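Local coordinates for putative uncharacterized protein (Bacillus anthracis, PDB 3LNO) that is of unknown function but, as a member of the iron-sulfur cluster assembly protein family (DUF59), probably takes part in the maturation of iron-sulfur proteins, at residues L34-T39 and T49-S54. Sequence-based numbering, arbitrary orientation.
Sequences LVYDVT and TMTMTS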
ATOM      1  N   LEU A  34      -2.229   0.943  -6.015  1.00 22.30           N
ATOM      2  CA  LEU A  34      -3.070  -0.037  -5.307  1.00 25.16           C
ATOM      3  C   LEU A  34      -3.520   0.401  -3.930  1.00 23.69           C
ATOM      4  O   LEU A  34      -4.493  -0.146  -3.414  1.00 21.30           O
ATOM      5  CB  LEU A  34      -2.388  -1.402  -5.160  1.00 20.72           C
ATOM      6  CG  LEU A  34      -2.004  -2.109  -6.460  1.00 23.54           C
ATOM      7  CD1 LEU A  34      -1.333  -3.405  -6.109  1.00 31.37           C
ATOM      8  CD2 LEU A  34      -3.264  -2.341  -7.319  1.00 23.22           C
ATOM      9  N   VAL A  35      -2.811   1.354  -3.329  1.00 24.25           N
ATOM     10  CA  VAL A  35      -3.129   1.798  -1.979  1.00 25.25           C
ATOM     11  C   VAL A  35      -4.112   2.975  -2.005  1.00 32.97           C
ATOM     12  O   VAL A  35      -3.773   4.090  -2.459  1.00 23.84           O
ATOM     13  CB  VAL A  35      -1.876   2.177  -1.182  1.00 26.22           C
ATOM     14  CG1 VAL A  35      -2.245   2.428   0.270  1.00 24.99           C
ATOM     15  CG2 VAL A  35      -0.818   1.070  -1.258  1.00 21.31           C
ATOM     16  N   TYR A  36      -5.330   2.715  -1.520  1.00 27.70           N
ATOM     17  CA  TYR A  36      -6.425   3.706  -1.530  1.00 28.92           C
ATOM     18  C   TYR A  36      -6.480   4.593  -0.291  1.00 27.56           C
ATOM     19  O   TYR A  36      -6.902   5.734  -0.348  1.00 27.69           O
ATOM     20  CB  TYR A  36      -7.777   2.991  -1.659  1.00 23.78           C
ATOM     21  CG  TYR A  36      -8.033   2.407  -3.009  1.00 25.55           C
ATOM     22  CD1 TYR A  36      -7.150   2.638  -4.053  1.00 23.68           C
ATOM     23  CD2 TYR A  36      -9.166   1.614  -3.248  1.00 27.86           C
ATOM     24  CE1 TYR A  36      -7.372   2.111  -5.317  1.00 25.04           C
ATOM     25  CE2 TYR A  36      -9.410   1.090  -4.501  1.00 23.97           C
ATOM     26  CZ  TYR A  36      -8.502   1.365  -5.534  1.00 25.99           C
ATOM     27  OH  TYR A  36      -8.717   0.893  -6.777  1.00 26.56           O
ATOM     28  N   ASP A  37      -6.073   4.076   0.858  1.00 24.49           N
ATOM     29  CA  ASP A  37      -6.212   4.894   2.068  1.00 20.32           C
ATOM     30  C   ASP A  37      -5.299   4.367   3.139  1.00 25.13           C
ATOM     31  O   ASP A  37      -5.188   3.157   3.305  1.00 20.66           O
ATOM     32  CB  ASP A  37      -7.665   4.841   2.574  1.00 27.00           C
ATOM     33  CG  ASP A  37      -7.941   5.854   3.673  1.00 41.21           C
ATOM     34  OD1 ASP A  37      -7.269   6.914   3.739  1.00 33.37           O
ATOM     35  OD2 ASP A  37      -8.860   5.596   4.468  1.00 57.86           O
ATOM     36  N   VAL A  38      -4.645   5.264   3.872  1.00 23.11           N
ATOM     37  CA  VAL A  38      -3.967   4.841   5.082  1.00 24.86           C
ATOM     38  C   VAL A  38      -4.490   5.729   6.192  1.00 26.07           C
ATOM     39  O   VAL A  38      -4.429   6.956   6.079  1.00 25.04           O
ATOM     40  CB  VAL A  38      -2.431   5.044   4.947  1.00 28.86           C
ATOM     41  CG1 VAL A  38      -1.718   4.693   6.246  1.00 24.66           C
ATOM     42  CG2 VAL A  38      -1.884   4.224   3.782  1.00 23.72           C
ATOM     43  N   THR A  39      -5.017   5.146   7.264  1.00 21.09           N
ATOM     44  CA  THR A  39      -5.423   5.978   8.377  1.00 28.67           C
ATOM     45  C   THR A  39      -4.845   5.427   9.675  1.00 35.00           C
ATOM     46  O   THR A  39      -4.704   4.220   9.841  1.00 32.53           O
ATOM     47  CB  THR A  39      -6.936   6.063   8.518  1.00 36.87           C
ATOM     48  OG1 THR A  39      -7.422   4.784   8.916  1.00 49.54           O
ATOM     49  CG2 THR A  39      -7.605   6.479   7.192  1.00 30.00           C
ATOM     50  N   THR A  49      -6.097   0.430   3.406  1.00 19.02           N
ATOM     51  CA  THR A  49      -7.135  -0.040   2.478  1.00 17.88           C
ATOM     52  C   THR A  49      -6.529  -0.082   1.081  1.00 25.46           C
ATOM     53  O   THR A  49      -6.024   0.926   0.565  1.00 23.51           O
ATOM     54  CB  THR A  49      -8.319   0.979   2.467  1.00 30.31           C
ATOM     55  OG1 THR A  49      -8.789   1.158   3.805  1.00 30.35           O
ATOM     56  CG2 THR A  49      -9.481   0.521   1.579  1.00 27.73           C
HETATM   57  N   MSE A  50      -6.566  -1.246   0.461  1.00 27.06           N
HETATM   58  CA  MSE A  50      -5.946  -1.385  -0.836  1.00 28.10           C
HETATM   59  C   MSE A  50      -6.734  -2.350  -1.701  1.00 26.88           C
HETATM   60  O   MSE A  50      -7.664  -3.027  -1.231  1.00 26.87           O
HETATM   61  CB  MSE A  50      -4.508  -1.876  -0.667  1.00 22.52           C
HETATM   62  CG  MSE A  50      -4.412  -3.303  -0.138  1.00 23.72           C
HETATM   63 SE   MSE A  50      -2.518  -3.806   0.109  0.74 32.36          SE
HETATM   64  CE  MSE A  50      -1.856  -3.657  -1.736  1.00 21.99           C
ATOM     65  N   THR A  51      -6.381  -2.391  -2.978  1.00 25.76           N
ATOM     66  CA  THR A  51      -6.969  -3.373  -3.884  1.00 30.09           C
ATOM     67  C   THR A  51      -5.852  -4.168  -4.565  1.00 27.70           C
ATOM     68  O   THR A  51      -4.689  -4.011  -4.209  1.00 31.86           O
ATOM     69  CB  THR A  51      -7.880  -2.703  -4.900  1.00 30.63           C
ATOM     70  OG1 THR A  51      -8.644  -3.713  -5.562  1.00 31.71           O
ATOM     71  CG2 THR A  51      -7.064  -1.919  -5.934  1.00 25.91           C
HETATM   72  N   MSE A  52      -6.191  -5.053  -5.498  1.00 33.17           N
HETATM   73  CA  MSE A  52      -5.180  -5.781  -6.273  1.00 32.15           C
HETATM   74  C   MSE A  52      -5.372  -5.434  -7.737  1.00 38.46           C
HETATM   75  O   MSE A  52      -6.360  -4.787  -8.095  1.00 38.89           O
HETATM   76  CB  MSE A  52      -5.346  -7.278  -6.091  1.00 36.81           C
HETATM   77  CG  MSE A  52      -5.218  -7.713  -4.643  1.00 36.15           C
HETATM   78 SE   MSE A  52      -3.346  -7.607  -4.144  0.64 41.57          SE
HETATM   79  CE  MSE A  52      -3.629  -7.052  -2.287  1.00 42.53           C
ATOM     80  N   THR A  53      -4.457  -5.861  -8.596  1.00 32.61           N
ATOM     81  CA  THR A  53      -4.619  -5.551 -10.015  1.00 40.11           C
ATOM     82  C   THR A  53      -5.834  -6.232 -10.665  1.00 45.06           C
ATOM     83  O   THR A  53      -6.339  -5.759 -11.675  1.00 46.88           O
ATOM     84  CB  THR A  53      -3.355  -5.860 -10.819  1.00 43.03           C
ATOM     85  OG1 THR A  53      -2.994  -7.238 -10.640  1.00 53.71           O
ATOM     86  CG2 THR A  53      -2.228  -4.991 -10.345  1.00 44.57           C
ATOM     87  N   SER A  54      -6.291  -7.334 -10.074  1.00 45.62           N
ATOM     88  CA  SER A  54      -7.412  -8.131 -10.593  1.00 50.16           C
ATOM     89  C   SER A  54      -7.952  -8.993  -9.465  1.00 51.37           C
ATOM     90  O   SER A  54      -7.183  -9.435  -8.605  1.00 46.69           O
ATOM     91  CB  SER A  54      -6.954  -9.061 -11.730  1.00 47.40           C
ATOM     92  OG  SER A  54      -5.920  -9.939 -11.279  1.00 46.42           O
TER
HETATM   93  O   HOH W   1      -7.582   2.818   5.521  1.00 27.25           O
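Tyr36 and Asp37 both turn their backbone N-H groups to the carbonyl of Thr49, which makes a classic beta bulge in the antiparallel hairpin of strands 35-40 and 46-50. Thr49 O therefore accepts two bent bonds, from Tyr36 N at 2.8 Å (141°) and from Asp37 N at 3.2 Å (146°). Thr49 N donates to Asp37 O, and beyond the bulge Thr51 N donates to Leu34 O. Val35 and Met50 form a non-hydrogen-bonded pair whose apolar side chains suit a face covered by helices: Met50 meets Ile63 and Val67 of helix 60-74, Val35 meets Tyr14 of helix 3-16, and both touch Ile29.

The side chain of Leu34 can be followed outward. Its CB lies 3.6 Å from Thr51 O and also meets the methyl CE of selenomethionine Met50. With CG anti to the carbonyl carbon (chi1 -60°), CG stays 4.0 Å from Thr51 O, and CD1 is also near it. At the tip, CD2 still lies near that oxygen while it meets Met52 C (3.8 Å) and the methyl CG2 of Thr53; Trp91 and Ile29 add apolar cover, a buried setting that suits a branched aliphatic residue.

On the side of the sheet away from Val35 and Met50, Tyr36 crosses Thr51 obliquely. Both pair an apolar part with a hydroxyl, so ring and methyl pack while Tyr36 OH bonds to Pro89 O and Thr51 OG1 to Val86 O. Asp37 CB touches Thr49 CB, and a water bridges their polar ends, 2.7 Å from Thr49 OG1 and probably donating to Asp37 OD2. The Tyr36-Thr51 contact is closest where CG2 of Thr51 comes within 3.4 Å of Tyr36 OH.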